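Local coordinates for protein fusolin (Unidentified entomopoxvirus, PDB 4YN2) that forms the crystalline spindles of an entomopoxvirus that enhance virulence, and is probably a metal-dependent lytic polysaccharide monooxygenase acting on chitin, at residues Pro22-Asp26 and Tyr37-Tyr41; Pro117-Ser123 and Asp227-Asn233; Tyr147-Lys153 and Asn167-Asn173. All coordinates share one frame; numbering follows the deposited sequence.

Contact 1: residues Pro22-Asp26 and Tyr37-Tyr41; sequences PTNGD and YQYVY
The tight part of this contact is where Tyr37 meets the Thr23-Gly25 backbone. Its OH donates a 2.6 Å hydrogen bond to Thr23 O, arriving from above the carbonyl plane. Tyr37 CG lies anti to its backbone N (chi1 -176°), which swings the ring off the helix and alongside the turn, and Gly25 CA makes an off-centre CH-pi contact, 4.0 Å from the Tyr37 ring centroid. Having no side chain, Gly25 lets Tyr37 CD1 come within 3.6 Å of its CA. Tyr37 also touches Ala58 of helix 51-63. The partner loop is a type I beta turn from Pro22 to Gly25, continued by an Asx turn in which Asn24 OD1 accepts from Asp26 N. It sits just ahead of helix 31-48, in the helical region after the first strand of the lytic polysaccharide monooxygenase core. Tyr41 packs its ring near Asn24 CA, with CE2 3.4 Å from Thr23 O. Toward solvent the fit slackens: a water joins Tyr41 OH and Thr23 OG1, 2.8 Å from the tyrosine oxygen. Gln38, extended beyond CG, sends NE2 in its amide plane to Asn24 O (3.1 Å, 162° at the hydrogen), with exposed Asp26 nearby.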
loop_
_atom_site.group_PDB
_atom_site.type_symbol
_atom_site.label_atom_id
_atom_site.label_comp_id
_atom_site.label_asym_id
_atom_site.label_seq_id
_atom_site.Cartn_x
_atom_site.Cartn_y
_atom_site.Cartn_z
ATOM N N PRO A 22 -10.919 16.047 -15.263
ATOM C CA PRO A 22 -10.688 17.476 -15.008
ATOM C C PRO A 22 -9.384 17.690 -14.234
ATOM O O PRO A 22 -8.936 16.819 -13.477
ATOM C CB PRO A 22 -11.928 17.896 -14.210
ATOM C CG PRO A 22 -12.414 16.662 -13.569
ATOM C CD PRO A 22 -12.104 15.561 -14.538
ATOM N N THR A 23 -8.760 18.843 -14.449
ATOM C CA THR A 23 -7.438 19.138 -13.899
ATOM C C THR A 23 -7.412 19.417 -12.383
ATOM O O THR A 23 -6.324 19.492 -11.830
ATOM C CB THR A 23 -6.806 20.287 -14.651
ATOM O OG1 THR A 23 -7.654 21.418 -14.516
ATOM C CG2 THR A 23 -6.562 19.955 -16.115
ATOM N N ASN A 24 -8.562 19.508 -11.710
ATOM C CA ASN A 24 -8.606 19.675 -10.258
ATOM C C ASN A 24 -8.626 18.301 -9.531
ATOM O O ASN A 24 -8.734 18.277 -8.309
ATOM C CB ASN A 24 -9.826 20.521 -9.845
ATOM C CG ASN A 24 -11.163 19.894 -10.148
ATOM O OD1 ASN A 24 -11.266 18.887 -10.864
ATOM N ND2 ASN A 24 -12.218 20.476 -9.602
ATOM N N GLY A 25 -8.564 17.189 -10.281
ATOM C CA GLY A 25 -8.571 15.846 -9.716
ATOM C C GLY A 25 -9.935 15.239 -9.467
ATOM O O GLY A 25 -9.992 14.112 -8.975
ATOM N N ASP A 26 -11.044 15.922 -9.859
ATOM C CA ASP A 26 -12.403 15.418 -9.617
ATOM C C ASP A 26 -12.793 14.179 -10.453
ATOM O O ASP A 26 -13.813 13.558 -10.143
ATOM C CB ASP A 26 -13.462 16.529 -9.795
ATOM C CG ASP A 26 -13.493 17.533 -8.648
ATOM O OD1 ASP A 26 -12.810 17.293 -7.627
ATOM O OD2 ASP A 26 -14.180 18.567 -8.783
ATOM N N TYR A 37 -3.625 13.778 -5.015
ATOM C CA TYR A 37 -3.557 14.747 -6.104
ATOM C C TYR A 37 -3.815 16.153 -5.554
ATOM O O TYR A 37 -3.018 17.068 -5.774
ATOM C CB TYR A 37 -4.593 14.387 -7.180
ATOM C CG TYR A 37 -4.554 15.275 -8.399
ATOM C CD1 TYR A 37 -5.226 16.493 -8.420
ATOM C CD2 TYR A 37 -3.891 14.879 -9.554
ATOM C CE1 TYR A 37 -5.169 17.331 -9.533
ATOM C CE2 TYR A 37 -3.836 15.702 -10.676
ATOM C CZ TYR A 37 -4.499 16.915 -10.673
ATOM O OH TYR A 37 -4.467 17.694 -11.804
ATOM N N GLN A 38 -4.911 16.301 -4.806
ATOM C CA GLN A 38 -5.336 17.597 -4.292
ATOM C C GLN A 38 -4.387 18.158 -3.236
ATOM O O GLN A 38 -4.243 19.374 -3.169
ATOM C CB GLN A 38 -6.784 17.541 -3.799
ATOM C CG GLN A 38 -7.712 17.340 -5.013
ATOM C CD GLN A 38 -9.168 17.151 -4.689
ATOM O OE1 GLN A 38 -9.548 16.943 -3.543
ATOM N NE2 GLN A 38 -10.023 17.196 -5.714
ATOM N N TYR A 39 -3.687 17.303 -2.484
ATOM C CA TYR A 39 -2.667 17.719 -1.517
ATOM C C TYR A 39 -1.509 18.477 -2.213
ATOM O O TYR A 39 -1.134 19.568 -1.790
ATOM C CB TYR A 39 -2.112 16.468 -0.819
ATOM C CG TYR A 39 -1.043 16.749 0.205
ATOM C CD1 TYR A 39 -1.368 16.943 1.540
ATOM C CD2 TYR A 39 0.299 16.754 -0.147
ATOM C CE1 TYR A 39 -0.387 17.164 2.499
ATOM C CE2 TYR A 39 1.291 16.981 0.802
ATOM C CZ TYR A 39 0.944 17.188 2.126
ATOM O OH TYR A 39 1.928 17.391 3.058
ATOM N N VAL A 40 -0.940 17.881 -3.262
ATOM C CA VAL A 40 0.166 18.493 -4.016
ATOM C C VAL A 40 -0.358 19.725 -4.792
ATOM O O VAL A 40 0.320 20.751 -4.834
ATOM C CB VAL A 40 0.859 17.475 -4.955
ATOM C CG1 VAL A 40 1.870 18.168 -5.875
ATOM C CG2 VAL A 40 1.551 16.390 -4.138
ATOM N N TYR A 41 -1.541 19.611 -5.409
ATOM C CA TYR A 41 -2.175 20.722 -6.143
ATOM C C TYR A 41 -2.320 21.955 -5.226
ATOM O O TYR A 41 -1.804 23.027 -5.547
ATOM C CB TYR A 41 -3.559 20.279 -6.649
ATOM C CG TYR A 41 -4.292 21.258 -7.538
ATOM C CD1 TYR A 41 -4.981 22.341 -6.997
ATOM C CD2 TYR A 41 -4.440 21.015 -8.896
ATOM C CE1 TYR A 41 -5.741 23.192 -7.797
ATOM C CE2 TYR A 41 -5.208 21.850 -9.703
ATOM C CZ TYR A 41 -5.875 22.926 -9.150
ATOM O OH TYR A 41 -6.610 23.750 -9.976
HETATM O O HOH W 1 -7.893 22.965 -12.313
#

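Contact 2: residues Pro117-Ser123 and Asp227-Asn233; sequences PTVIPLS and DINFDYN
Ile120 CD1 touches two side chains of the neighbouring strand, 4.1 Å from Ile228 CB and 4.2 Å from Phe230 CE1. Leu122 carries the apolar face onward with both methyls: CD1 lies at the edge of the Phe230 ring, near its plane, and 3.8 Å from Phe230 CB, while CD2 stands over one face of the Tyr232 ring, 3.7 Å from its centroid, in a CH-pi contact. The Leu122 chi1 of -96° is away from the usual staggered values, and it leaves one branch for each aromatic. On the other face, Val119 CG1 rests on Asp231 CB at 3.8 Å, and Pro117 runs side by side with Asn229, both pointing the same way.

Between the two faces runs the parallel ladder. Thr118, Ile120 and Leu122 donate their N-H groups to the carbonyl oxygens of Asp227, Asn229 and Asp231, and the N-H groups of Asn229 and Asp231 bond Thr118 O and Ile120 O; the straightest is Ile120 N to Asn229 O, 2.8 Å and 175°. At the polar end Asn233 ND2 bonds Leu122 O from well above the carbonyl plane (3.1 Å), and a water bridges Leu122 O and Asp231 O. At the other end a second water links Thr118 OG1 to Asp227 O, and the Asp227 carboxylate turns away to a salt bridge with Arg10.

Ile120 also touches Val130 and Leu132, and Ile228 and Phe230 reach Ile199, all on the opposing sheet: this is the inner face of the immunoglobulin-like beta sandwich of the lytic polysaccharide monooxygenases, with 118-121 added parallel to strand 220-231.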
loop_
_atom_site.group_PDB
_atom_site.type_symbol
_atom_site.label_atom_id
_atom_site.label_comp_id
_atom_site.label_asym_id
_atom_site.label_seq_id
_atom_site.Cartn_x
_atom_site.Cartn_y
_atom_site.Cartn_z
ATOM N N PRO A 117 -6.265 -1.415 -0.077
ATOM C CA PRO A 117 -5.241 -2.462 -0.144
ATOM C C PRO A 117 -5.552 -3.583 -1.105
ATOM O O PRO A 117 -6.705 -3.826 -1.432
ATOM C CB PRO A 117 -5.255 -3.026 1.277
ATOM C CG PRO A 117 -6.726 -2.924 1.683
ATOM C CD PRO A 117 -7.288 -1.727 0.944
ATOM N N THR A 118 -4.526 -4.354 -1.449
ATOM C CA THR A 118 -4.732 -5.625 -2.132
ATOM C C THR A 118 -5.060 -6.590 -1.000
ATOM O O THR A 118 -4.257 -6.717 -0.074
ATOM C CB THR A 118 -3.537 -6.053 -2.949
ATOM O OG1 THR A 118 -3.418 -5.176 -4.059
ATOM C CG2 THR A 118 -3.682 -7.491 -3.465
ATOM N N VAL A 119 -6.233 -7.225 -1.036
ATOM C CA VAL A 119 -6.654 -8.126 0.035
ATOM C C VAL A 119 -6.219 -9.553 -0.291
ATOM O O VAL A 119 -6.705 -10.143 -1.246
ATOM C CB VAL A 119 -8.174 -8.011 0.275
ATOM C CG1 VAL A 119 -8.621 -8.938 1.393
ATOM C CG2 VAL A 119 -8.554 -6.573 0.593
ATOM N N ILE A 120 -5.308 -10.099 0.515
ATOM C CA ILE A 120 -4.757 -11.433 0.335
ATOM C C ILE A 120 -5.560 -12.452 1.154
ATOM O O ILE A 120 -5.540 -12.378 2.381
ATOM C CB ILE A 120 -3.260 -11.456 0.756
ATOM C CG1 ILE A 120 -2.443 -10.405 -0.027
ATOM C CG2 ILE A 120 -2.672 -12.855 0.547
ATOM C CD1 ILE A 120 -1.151 -10.019 0.665
ATOM N N PRO A 121 -6.190 -13.459 0.528
ATOM C CA PRO A 121 -6.902 -14.466 1.327
ATOM C C PRO A 121 -5.955 -15.462 1.990
ATOM O O PRO A 121 -4.963 -15.884 1.391
ATOM C CB PRO A 121 -7.789 -15.161 0.294
ATOM C CG PRO A 121 -7.001 -15.080 -0.960
ATOM C CD PRO A 121 -6.326 -13.732 -0.917
ATOM N N LEU A 122 -6.257 -15.822 3.237
ATOM C CA LEU A 122 -5.496 -16.847 3.954
ATOM C C LEU A 122 -6.058 -18.220 3.590
ATOM O O LEU A 122 -7.279 -18.386 3.541
ATOM C CB LEU A 122 -5.560 -16.646 5.483
ATOM C CG LEU A 122 -4.386 -15.896 6.086
ATOM C CD1 LEU A 122 -4.268 -14.522 5.509
ATOM C CD2 LEU A 122 -4.507 -15.829 7.580
ATOM N N SER A 123 -5.179 -19.205 3.380
ATOM C CA SER A 123 -5.585 -20.586 3.125
ATOM C C SER A 123 -5.990 -21.218 4.460
ATOM O O SER A 123 -7.012 -21.899 4.550
ATOM C CB SER A 123 -4.446 -21.368 2.476
ATOM O OG SER A 123 -4.914 -22.601 1.953
ATOM N N ASP A 227 0.059 -1.288 -0.488
ATOM C CA ASP A 227 -0.952 -1.475 0.544
ATOM C C ASP A 227 -1.524 -2.891 0.487
ATOM O O ASP A 227 -1.954 -3.339 -0.575
ATOM C CB ASP A 227 -2.059 -0.435 0.381
ATOM C CG ASP A 227 -1.544 0.971 0.589
ATOM O OD1 ASP A 227 -1.083 1.273 1.710
ATOM O OD2 ASP A 227 -1.521 1.748 -0.388
ATOM N N ILE A 228 -1.488 -3.609 1.622
ATOM C CA ILE A 228 -1.992 -4.980 1.700
ATOM C C ILE A 228 -2.838 -5.200 2.949
ATOM O O ILE A 228 -2.682 -4.510 3.960
ATOM C CB ILE A 228 -0.843 -6.025 1.635
ATOM C CG1 ILE A 228 0.122 -5.924 2.848
ATOM C CG2 ILE A 228 -0.090 -5.907 0.318
ATOM C CD1 ILE A 228 1.001 -7.140 3.055
ATOM N N ASN A 229 -3.749 -6.163 2.857
ATOM C CA ASN A 229 -4.560 -6.606 3.980
ATOM C C ASN A 229 -4.771 -8.105 3.831
ATOM O O ASN A 229 -4.501 -8.664 2.768
ATOM C CB ASN A 229 -5.889 -5.845 4.097
ATOM C CG ASN A 229 -6.445 -5.785 5.504
ATOM O OD1 ASN A 229 -5.984 -6.476 6.423
ATOM N ND2 ASN A 229 -7.477 -4.985 5.699
ATOM N N PHE A 230 -5.192 -8.752 4.905
ATOM C CA PHE A 230 -5.371 -10.192 4.958
ATOM C C PHE A 230 -6.822 -10.550 5.245
ATOM O O PHE A 230 -7.429 -9.977 6.149
ATOM C CB PHE A 230 -4.459 -10.752 6.038
ATOM C CG PHE A 230 -3.008 -10.414 5.795
ATOM C CD1 PHE A 230 -2.201 -11.255 5.043
ATOM C CD2 PHE A 230 -2.492 -9.189 6.189
ATOM C CE1 PHE A 230 -0.870 -10.924 4.789
ATOM C CE2 PHE A 230 -1.166 -8.850 5.908
ATOM C CZ PHE A 230 -0.367 -9.724 5.222
ATOM N N ASP A 231 -7.376 -11.475 4.458
ATOM C CA ASP A 231 -8.746 -11.952 4.613
ATOM C C ASP A 231 -8.715 -13.267 5.382
ATOM O O ASP A 231 -8.284 -14.288 4.842
ATOM C CB ASP A 231 -9.419 -12.145 3.236
ATOM C CG ASP A 231 -10.920 -11.919 3.213
ATOM O OD1 ASP A 231 -11.545 -11.979 4.289
ATOM O OD2 ASP A 231 -11.480 -11.763 2.106
ATOM N N TYR A 232 -9.082 -13.223 6.656
ATOM C CA TYR A 232 -9.137 -14.423 7.490
ATOM C C TYR A 232 -10.368 -15.250 7.149
ATOM O O TYR A 232 -11.360 -14.717 6.669
ATOM C CB TYR A 232 -9.148 -14.062 8.980
ATOM C CG TYR A 232 -7.757 -13.874 9.524
ATOM C CD1 TYR A 232 -7.028 -12.727 9.236
ATOM C CD2 TYR A 232 -7.122 -14.888 10.222
ATOM C CE1 TYR A 232 -5.719 -12.574 9.683
ATOM C CE2 TYR A 232 -5.815 -14.750 10.669
ATOM C CZ TYR A 232 -5.109 -13.596 10.382
ATOM O OH TYR A 232 -3.835 -13.423 10.870
ATOM N N ASN A 233 -10.298 -16.552 7.404
ATOM C CA ASN A 233 -11.431 -17.453 7.198
ATOM C C ASN A 233 -12.376 -17.352 8.394
ATOM O O ASN A 233 -11.903 -17.309 9.528
ATOM C CB ASN A 233 -10.939 -18.887 7.045
ATOM C CG ASN A 233 -9.996 -19.058 5.884
ATOM O OD1 ASN A 233 -10.402 -18.988 4.722
ATOM N ND2 ASN A 233 -8.710 -19.201 6.165
HETATM O O HOH W 2 -1.710 -3.367 -3.308
HETATM O O HOH W 3 -9.656 -16.376 3.836
#

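Contact 3: residues Tyr147-Lys153 and Asn167-Asn173; sequences YEVYITK and NLDLIYN. With NAG (2-acetamido-2-deoxy-beta-D-glucopyranose), chain B.
Leu170 CD1 stands over one face of the Tyr150 ring, offset toward the rim and 3.8 Å from its centroid, while Trp165 meets the same tyrosine edge-to-face. The other methyl of Leu170, CD2, packs 3.6 Å from C8 of the N-acetylglucosamine (NAG). The Tyr147 ring stacks with Trp212 and meets Phe136 edge-to-face. Val149 CG2 approaches the Tyr172 ring obliquely, and the Tyr172 and Phe195 rings also meet. The Glu148 and Asn173 side chains run side by side, their carboxylate and amide planes 87° apart. Tyr150 OH donates to Glu148 OE1 at 2.6 Å from above the carboxylate plane, and Arg211 makes a salt bridge to the same oxygen. That leaves Glu148 OE2 for the sugar, where it accepts an almost straight bond from NAG N2 at 2.7 Å and 170°. Tyr150 OH and Arg211 thus fix OE1, while OE2 meets the acetamido N-H.

Along the backbone, Ile171 N and Tyr172 N both bond Val149 O, each in its carbonyl plane, at 2.9 Å and 3.2 Å respectively. The extra residue shifts the register by one between Val149 and Tyr150. Past the bulge, Ile151 and Asp169 exchange two bonds, and Ile151 CG2 meets Ile171 CG2 on the face turned toward Pro200. At the far end the Lys153 chain bends at its last torsion (chi4 -75°) and brings NZ to the syn side of Asp169 OD1, a 2.7 Å salt bridge close to the carboxylate plane.

An antiparallel pair interrupted by a classic beta bulge carries, at its Asn173 end, an N-glycosylation site: Asn173 ND2 is bonded covalently to NAG C1, and Glu148, Tyr150 and Leu170 bed the first sugar on the sheet.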
loop_
_atom_site.group_PDB
_atom_site.type_symbol
_atom_site.label_atom_id
_atom_site.label_comp_id
_atom_site.label_asym_id
_atom_site.label_seq_id
_atom_site.Cartn_x
_atom_site.Cartn_y
_atom_site.Cartn_z
ATOM N N TYR A 147 16.745 -6.457 -4.596
ATOM C CA TYR A 147 15.474 -6.060 -4.021
ATOM C C TYR A 147 15.450 -6.245 -2.528
ATOM O O TYR A 147 15.858 -7.291 -2.050
ATOM C CB TYR A 147 14.346 -6.913 -4.619
ATOM C CG TYR A 147 13.950 -6.496 -6.011
ATOM C CD1 TYR A 147 14.640 -6.961 -7.120
ATOM C CD2 TYR A 147 12.894 -5.620 -6.220
ATOM C CE1 TYR A 147 14.272 -6.588 -8.408
ATOM C CE2 TYR A 147 12.526 -5.227 -7.501
ATOM C CZ TYR A 147 13.223 -5.703 -8.594
ATOM O OH TYR A 147 12.843 -5.329 -9.854
ATOM N N GLU A 148 14.939 -5.250 -1.803
ATOM C CA GLU A 148 14.660 -5.356 -0.383
ATOM C C GLU A 148 13.190 -5.160 -0.217
ATOM O O GLU A 148 12.615 -4.303 -0.896
ATOM C CB GLU A 148 15.429 -4.331 0.456
ATOM C CG GLU A 148 16.935 -4.513 0.442
ATOM C CD GLU A 148 17.682 -3.378 1.106
ATOM O OE1 GLU A 148 17.056 -2.332 1.388
ATOM O OE2 GLU A 148 18.898 -3.531 1.351
ATOM N N VAL A 149 12.567 -5.946 0.657
ATOM C CA VAL A 149 11.163 -5.783 0.989
ATOM C C VAL A 149 11.077 -5.606 2.480
ATOM O O VAL A 149 11.665 -6.390 3.229
ATOM C CB VAL A 149 10.253 -6.936 0.512
ATOM C CG1 VAL A 149 8.789 -6.586 0.736
ATOM C CG2 VAL A 149 10.499 -7.256 -0.957
ATOM N N TYR A 150 10.370 -4.560 2.906
ATOM C CA TYR A 150 10.090 -4.279 4.305
ATOM C C TYR A 150 8.620 -4.367 4.496
ATOM O O TYR A 150 7.881 -4.218 3.533
ATOM C CB TYR A 150 10.568 -2.883 4.742
ATOM C CG TYR A 150 12.023 -2.589 4.481
ATOM C CD1 TYR A 150 12.477 -2.297 3.198
ATOM C CD2 TYR A 150 12.955 -2.604 5.515
ATOM C CE1 TYR A 150 13.818 -2.024 2.950
ATOM C CE2 TYR A 150 14.308 -2.359 5.270
ATOM C CZ TYR A 150 14.736 -2.083 3.982
ATOM O OH TYR A 150 16.064 -1.838 3.741
ATOM N N ILE A 151 8.188 -4.583 5.723
ATOM C CA ILE A 151 6.782 -4.573 6.078
ATOM C C ILE A 151 6.644 -3.712 7.310
ATOM O O ILE A 151 7.523 -3.706 8.176
ATOM C CB ILE A 151 6.161 -5.988 6.276
ATOM C CG1 ILE A 151 4.628 -5.887 6.418
ATOM C CG2 ILE A 151 6.786 -6.736 7.475
ATOM C CD1 ILE A 151 3.893 -7.208 6.303
ATOM N N THR A 152 5.529 -3.008 7.410
ATOM C CA THR A 152 5.267 -2.220 8.585
ATOM C C THR A 152 5.169 -3.129 9.810
ATOM O O THR A 152 4.736 -4.278 9.711
ATOM C CB THR A 152 3.998 -1.410 8.417
ATOM O OG1 THR A 152 3.007 -2.220 7.784
ATOM C CG2 THR A 152 4.228 -0.125 7.632
ATOM N N LYS A 153 5.536 -2.596 10.959
ATOM C CA LYS A 153 5.454 -3.324 12.229
ATOM C C LYS A 153 3.984 -3.657 12.557
ATOM O O LYS A 153 3.073 -3.000 12.041
ATOM C CB LYS A 153 6.124 -2.535 13.369
ATOM C CG LYS A 153 7.638 -2.590 13.262
ATOM C CD LYS A 153 8.340 -1.856 14.381
ATOM C CE LYS A 153 9.845 -1.767 14.189
ATOM N NZ LYS A 153 10.526 -3.054 14.469
ATOM N N ASN A 167 9.297 2.250 11.760
ATOM C CA ASN A 167 8.180 1.317 11.915
ATOM C C ASN A 167 8.157 0.297 10.771
ATOM O O ASN A 167 7.126 -0.337 10.535
ATOM C CB ASN A 167 6.831 2.030 12.094
ATOM C CG ASN A 167 6.371 2.895 10.953
ATOM O OD1 ASN A 167 6.899 2.860 9.848
ATOM N ND2 ASN A 167 5.375 3.704 11.204
ATOM N N LEU A 168 9.321 0.066 10.137
ATOM C CA LEU A 168 9.497 -0.925 9.084
ATOM C C LEU A 168 10.449 -2.018 9.536
ATOM O O LEU A 168 11.455 -1.722 10.168
ATOM C CB LEU A 168 10.062 -0.281 7.805
ATOM C CG LEU A 168 9.102 0.504 6.926
ATOM C CD1 LEU A 168 9.865 1.114 5.768
ATOM C CD2 LEU A 168 7.939 -0.366 6.449
ATOM N N ASP A 169 10.154 -3.267 9.151
ATOM C CA ASP A 169 10.967 -4.456 9.419
ATOM C C ASP A 169 11.420 -5.064 8.104
ATOM O O ASP A 169 10.558 -5.324 7.268
ATOM C CB ASP A 169 10.136 -5.512 10.158
ATOM C CG ASP A 169 9.772 -5.189 11.583
ATOM O OD1 ASP A 169 10.580 -4.532 12.264
ATOM O OD2 ASP A 169 8.716 -5.656 12.038
ATOM N N LEU A 170 12.725 -5.353 7.930
ATOM C CA LEU A 170 13.209 -5.988 6.703
ATOM C C LEU A 170 12.800 -7.455 6.702
ATOM O O LEU A 170 13.068 -8.144 7.681
ATOM C CB LEU A 170 14.735 -5.856 6.590
ATOM C CG LEU A 170 15.407 -6.498 5.355
ATOM C CD1 LEU A 170 15.140 -5.709 4.101
ATOM C CD2 LEU A 170 16.888 -6.578 5.563
ATOM N N ILE A 171 12.117 -7.927 5.644
ATOM C CA ILE A 171 11.710 -9.342 5.541
ATOM C C ILE A 171 12.343 -10.036 4.328
ATOM O O ILE A 171 12.236 -11.253 4.226
ATOM C CB ILE A 171 10.163 -9.495 5.520
ATOM C CG1 ILE A 171 9.508 -8.766 4.318
ATOM C CG2 ILE A 171 9.587 -8.999 6.856
ATOM C CD1 ILE A 171 8.063 -9.137 4.057
ATOM N N TYR A 172 12.979 -9.296 3.406
ATOM C CA TYR A 172 13.540 -9.914 2.214
ATOM C C TYR A 172 14.664 -9.085 1.634
ATOM O O TYR A 172 14.579 -7.863 1.606
ATOM C CB TYR A 172 12.449 -10.078 1.168
ATOM C CG TYR A 172 12.827 -10.901 -0.038
ATOM C CD1 TYR A 172 12.748 -12.289 -0.010
ATOM C CD2 TYR A 172 13.172 -10.292 -1.239
ATOM C CE1 TYR A 172 13.025 -13.052 -1.141
ATOM C CE2 TYR A 172 13.503 -11.045 -2.362
ATOM C CZ TYR A 172 13.389 -12.426 -2.324
ATOM O OH TYR A 172 13.663 -13.152 -3.463
ATOM N N ASN A 173 15.718 -9.754 1.212
ATOM C CA ASN A 173 16.858 -9.130 0.589
ATOM C C ASN A 173 17.493 -10.124 -0.380
ATOM O O ASN A 173 18.070 -11.124 0.053
ATOM C CB ASN A 173 17.844 -8.653 1.629
ATOM C CG ASN A 173 18.919 -7.800 1.048
ATOM O OD1 ASN A 173 18.891 -7.437 -0.131
ATOM N ND2 ASN A 173 19.901 -7.472 1.853
HETATM C C1 NAG B . 21.009 -6.678 1.419
HETATM C C2 NAG B . 21.555 -5.803 2.544
HETATM C C3 NAG B . 22.743 -5.010 2.002
HETATM C C4 NAG B . 23.771 -5.946 1.371
HETATM C C5 NAG B . 23.116 -6.868 0.347
HETATM C C6 NAG B . 24.058 -7.907 -0.224
HETATM C C7 NAG B . 20.227 -4.762 4.345
HETATM C C8 NAG B . 19.078 -3.853 4.652
HETATM N N2 NAG B . 20.532 -4.902 3.045
HETATM O O3 NAG B . 23.331 -4.328 3.101
HETATM O O4 NAG B . 24.774 -5.197 0.702
HETATM O O5 NAG B . 22.031 -7.567 0.971
HETATM O O6 NAG B . 24.744 -8.631 0.780
HETATM O O7 NAG B . 20.863 -5.324 5.231
#

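Contacts 2 and 3 belong to one mixed sheet: 227-233 and 147-153 both lie on strands that flank 206-214, and the two sites come within about 4 Å at their nearest atoms. Both are backbone ladders with an apolar face against the second sheet, but contact 2 is parallel and regular, while contact 3 is antiparallel, bulged and ends in a glycan and a salt bridge. All three are partly buried: contact 2 on its sandwich face, contact 3 mostly along 147-152, contact 1 chiefly at Tyr37 and Gly25. Contact 1 stands apart in the helical region, its centre about 30 Å from either, with far less buried surface and a rim where one water joins two hydroxyls.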